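PDB 3HAZ: proline dehydrogenase from Bradyrhizobium japonicum USDA 110, which probably oxidises proline to glutamate in two steps, pairing an FAD-dependent proline dehydrogenase with an NAD-dependent aldehyde dehydrogenase in one chain. Local coordinates for residues A[247-260]-A[286-298]. Sequence-based numbering, arbitrary orientation.
Sequences FEAISRARVMVELV and RLELSLDVIAATL
D292 OD2 is gripped by two nitrogens of R252, NE at 2.9 Å and NH2 at 3.0 Å, a side-on salt bridge that meets the oxygen nearly along its C-O bond, with the guanidinium and carboxylate planes 72° apart. R524 also pairs with OD2, so two arginines probably stabilise the negative charge of D292. L289 CD1 lies over one face of the R252 guanidinium, while a water links R252 NH2 to E288, whose carboxylate also accepts from the backbone N of R524. At the start of both segments R286, extended from CG to NE, directs NE (2.9 Å) and, less straight, NH2 (3.3 Å) to the carbonyl O of F247; that oxygen lies in the R286 guanidinium plane, and NH1 forms a salt bridge with E283. Were R286 replaced by an alanine, the F247 carbonyl would probably lose both donors and the ring the aliphatic chain that packs on CD1 and CE1. With CG anti to the backbone N (chi1 -175°), the F247 ring reaches helix 287-298, where L289 CD2 makes a CH-pi contact over its face, 4.0 Å from the centroid, and S290 CA meets its edge. Farther along, V293 is a knob in the hole formed by V255, M256, L259 and V260, its CG2 3.8 Å from V255 CG1. M256, bent at chi2 and chi3, lays its CE against A296, which V260 CG2 also touches. The axes of segments 252-260 and 287-298 cross at -41°, 9.9 Å apart at closest approach; their helices are successive outer helices of the proline dehydrogenase barrel, joined through strand 276-279; helix 240-243 borders F247 and S290, and helix 287-298 also packs on strand 309-314 and helix 320-333.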
# COMPACT_ATOMS: atom_id res chain seq x y z
N PHE A 247 -21.46 44.19 23.36
CA PHE A 247 -22.62 43.48 22.84
C PHE A 247 -22.38 41.98 22.92
O PHE A 247 -21.81 41.37 22.01
CB PHE A 247 -22.93 43.91 21.40
CG PHE A 247 -24.19 43.31 20.84
CD1 PHE A 247 -24.15 42.49 19.73
CD2 PHE A 247 -25.41 43.54 21.45
CE1 PHE A 247 -25.31 41.93 19.22
CE2 PHE A 247 -26.57 42.99 20.96
CZ PHE A 247 -26.52 42.18 19.84
N GLU A 248 -22.81 41.38 24.03
CA GLU A 248 -22.47 40.00 24.36
C GLU A 248 -23.46 39.47 25.40
O GLU A 248 -23.97 40.22 26.23
CB GLU A 248 -21.05 39.94 24.93
CG GLU A 248 -20.94 40.61 26.31
CD GLU A 248 -19.50 40.83 26.76
OE1 GLU A 248 -18.58 40.26 26.15
OE2 GLU A 248 -19.30 41.60 27.73
N ALA A 249 -23.69 38.16 25.36
CA ALA A 249 -24.62 37.50 26.28
C ALA A 249 -24.40 37.84 27.76
O ALA A 249 -25.35 38.12 28.48
CB ALA A 249 -24.59 36.00 26.07
N ILE A 250 -23.15 37.80 28.22
CA ILE A 250 -22.90 38.00 29.65
C ILE A 250 -23.18 39.44 30.10
O ILE A 250 -23.37 39.71 31.28
CB ILE A 250 -21.48 37.58 30.09
CG1 ILE A 250 -20.42 38.46 29.42
CG2 ILE A 250 -21.25 36.09 29.83
CD1 ILE A 250 -19.02 38.23 29.96
N SER A 251 -23.22 40.37 29.14
CA SER A 251 -23.58 41.74 29.46
C SER A 251 -25.03 42.05 29.08
O SER A 251 -25.40 43.21 28.89
CB SER A 251 -22.62 42.72 28.78
OG SER A 251 -21.30 42.57 29.27
N ARG A 252 -25.85 41.02 28.95
CA ARG A 252 -27.23 41.20 28.52
C ARG A 252 -27.99 42.25 29.34
O ARG A 252 -28.75 43.05 28.78
CB ARG A 252 -27.99 39.87 28.53
CG ARG A 252 -29.51 40.03 28.43
CD ARG A 252 -30.23 38.69 28.36
NE ARG A 252 -30.28 38.15 26.99
CZ ARG A 252 -29.42 37.27 26.50
NH1 ARG A 252 -28.43 36.80 27.24
NH2 ARG A 252 -29.55 36.84 25.24
N ALA A 253 -27.79 42.26 30.65
CA ALA A 253 -28.54 43.20 31.50
C ALA A 253 -28.31 44.65 31.08
O ALA A 253 -29.27 45.39 30.88
CB ALA A 253 -28.21 43.00 32.98
N ARG A 254 -27.06 45.06 30.94
CA ARG A 254 -26.78 46.44 30.56
C ARG A 254 -27.15 46.72 29.10
O ARG A 254 -27.55 47.83 28.77
CB ARG A 254 -25.33 46.82 30.85
CG ARG A 254 -24.32 46.13 29.94
CD ARG A 254 -22.93 46.71 30.14
NE ARG A 254 -22.81 48.05 29.57
CZ ARG A 254 -21.66 48.61 29.23
NH1 ARG A 254 -21.64 49.83 28.70
NH2 ARG A 254 -20.52 47.95 29.42
N VAL A 255 -27.00 45.71 28.24
CA VAL A 255 -27.36 45.84 26.83
C VAL A 255 -28.85 46.19 26.64
O VAL A 255 -29.19 47.10 25.89
CB VAL A 255 -27.01 44.57 26.02
CG1 VAL A 255 -27.63 44.62 24.60
CG2 VAL A 255 -25.50 44.40 25.93
N MET A 256 -29.73 45.49 27.35
CA MET A 256 -31.16 45.71 27.21
C MET A 256 -31.56 47.10 27.66
O MET A 256 -32.53 47.68 27.18
CB MET A 256 -31.94 44.66 28.00
CG MET A 256 -31.73 43.24 27.50
SD MET A 256 -32.16 43.07 25.76
CE MET A 256 -33.88 43.56 25.82
N VAL A 257 -30.79 47.65 28.60
CA VAL A 257 -31.09 48.94 29.19
C VAL A 257 -30.48 50.10 28.38
O VAL A 257 -31.04 51.20 28.31
CB VAL A 257 -30.62 48.95 30.66
CG1 VAL A 257 -30.23 50.33 31.11
CG2 VAL A 257 -31.68 48.35 31.57
N GLU A 258 -29.34 49.84 27.74
CA GLU A 258 -28.60 50.88 27.03
C GLU A 258 -28.82 50.88 25.52
O GLU A 258 -28.98 51.93 24.90
CB GLU A 258 -27.10 50.79 27.33
CG GLU A 258 -26.77 51.03 28.80
CD GLU A 258 -25.29 50.83 29.12
OE1 GLU A 258 -24.68 49.89 28.57
OE2 GLU A 258 -24.75 51.61 29.93
N LEU A 259 -28.83 49.69 24.92
CA LEU A 259 -28.87 49.57 23.46
C LEU A 259 -30.26 49.85 22.87
O LEU A 259 -30.39 50.56 21.87
CB LEU A 259 -28.35 48.20 23.04
CG LEU A 259 -28.43 47.84 21.55
CD1 LEU A 259 -27.95 48.99 20.68
CD2 LEU A 259 -27.64 46.57 21.26
N VAL A 260 -31.30 49.30 23.49
CA VAL A 260 -32.66 49.45 22.98
C VAL A 260 -33.08 50.91 22.71
O VAL A 260 -33.61 51.20 21.64
CB VAL A 260 -33.69 48.75 23.90
CG1 VAL A 260 -35.11 49.08 23.46
CG2 VAL A 260 -33.45 47.24 23.88
N ARG A 286 -24.40 35.77 19.12
CA ARG A 286 -25.15 37.00 19.35
C ARG A 286 -26.61 36.91 18.87
O ARG A 286 -27.37 37.86 19.03
CB ARG A 286 -24.45 38.18 18.68
CG ARG A 286 -23.16 38.62 19.38
CD ARG A 286 -22.34 39.55 18.50
NE ARG A 286 -21.51 40.48 19.26
CZ ARG A 286 -20.53 41.20 18.74
NH1 ARG A 286 -20.25 41.09 17.44
NH2 ARG A 286 -19.82 42.03 19.50
N LEU A 287 -26.99 35.77 18.28
CA LEU A 287 -28.34 35.63 17.73
C LEU A 287 -29.44 35.90 18.77
O LEU A 287 -30.32 36.74 18.56
CB LEU A 287 -28.54 34.24 17.12
CG LEU A 287 -29.94 34.02 16.53
CD1 LEU A 287 -30.30 35.12 15.55
CD2 LEU A 287 -30.06 32.65 15.88
N GLU A 288 -29.40 35.17 19.87
CA GLU A 288 -30.40 35.29 20.92
C GLU A 288 -30.48 36.69 21.50
O GLU A 288 -31.57 37.23 21.71
CB GLU A 288 -30.11 34.29 22.05
CG GLU A 288 -30.34 32.84 21.69
CD GLU A 288 -30.22 31.92 22.89
OE1 GLU A 288 -29.94 32.43 24.00
OE2 GLU A 288 -30.41 30.69 22.73
N LEU A 289 -29.32 37.28 21.77
CA LEU A 289 -29.26 38.62 22.33
C LEU A 289 -29.84 39.62 21.34
O LEU A 289 -30.59 40.52 21.72
CB LEU A 289 -27.82 38.99 22.70
CG LEU A 289 -27.62 40.36 23.36
CD1 LEU A 289 -28.42 40.46 24.67
CD2 LEU A 289 -26.14 40.63 23.60
N SER A 290 -29.51 39.46 20.07
CA SER A 290 -30.00 40.38 19.05
C SER A 290 -31.52 40.35 18.95
O SER A 290 -32.17 41.38 18.83
CB SER A 290 -29.37 40.06 17.69
OG SER A 290 -29.99 38.93 17.10
N LEU A 291 -32.09 39.15 19.00
CA LEU A 291 -33.54 38.99 18.96
C LEU A 291 -34.21 39.62 20.18
O LEU A 291 -35.31 40.18 20.08
CB LEU A 291 -33.92 37.51 18.80
CG LEU A 291 -33.54 36.89 17.44
CD1 LEU A 291 -33.83 35.39 17.39
CD2 LEU A 291 -34.26 37.59 16.30
N ASP A 292 -33.56 39.53 21.34
CA ASP A 292 -34.07 40.18 22.55
C ASP A 292 -34.13 41.69 22.35
O ASP A 292 -35.12 42.34 22.67
CB ASP A 292 -33.16 39.90 23.74
CG ASP A 292 -33.24 38.46 24.22
OD1 ASP A 292 -34.24 37.78 23.92
OD2 ASP A 292 -32.29 38.02 24.90
N VAL A 293 -33.04 42.25 21.83
CA VAL A 293 -32.96 43.68 21.60
C VAL A 293 -33.98 44.10 20.55
O VAL A 293 -34.72 45.08 20.74
CB VAL A 293 -31.54 44.08 21.16
CG1 VAL A 293 -31.52 45.49 20.55
CG2 VAL A 293 -30.58 43.97 22.33
N ILE A 294 -34.05 43.35 19.46
CA ILE A 294 -34.96 43.66 18.35
C ILE A 294 -36.42 43.62 18.79
O ILE A 294 -37.22 44.46 18.38
CB ILE A 294 -34.73 42.71 17.15
CG1 ILE A 294 -33.42 43.06 16.45
CG2 ILE A 294 -35.87 42.78 16.17
CD1 ILE A 294 -33.02 42.08 15.36
N ALA A 295 -36.77 42.63 19.62
CA ALA A 295 -38.14 42.48 20.08
C ALA A 295 -38.56 43.64 20.99
O ALA A 295 -39.67 44.15 20.88
CB ALA A 295 -38.32 41.15 20.81
N ALA A 296 -37.67 44.04 21.89
CA ALA A 296 -37.98 45.13 22.82
C ALA A 296 -38.10 46.45 22.06
O ALA A 296 -38.93 47.29 22.38
CB ALA A 296 -36.93 45.22 23.92
N THR A 297 -37.26 46.62 21.04
CA THR A 297 -37.34 47.81 20.22
C THR A 297 -38.66 47.84 19.45
O THR A 297 -39.36 48.85 19.44
CB THR A 297 -36.18 47.85 19.23
OG1 THR A 297 -34.94 47.77 19.95
CG2 THR A 297 -36.22 49.14 18.42
N LEU A 298 -38.98 46.73 18.80
CA LEU A 298 -40.16 46.65 17.95
C LEU A 298 -41.42 46.88 18.75
O LEU A 298 -42.42 47.37 18.23
CB LEU A 298 -40.23 45.30 17.23
CG LEU A 298 -41.45 45.07 16.34
CD1 LEU A 298 -41.42 45.99 15.12
CD2 LEU A 298 -41.58 43.61 15.91
O HOH W 1 -28.08 34.28 24.72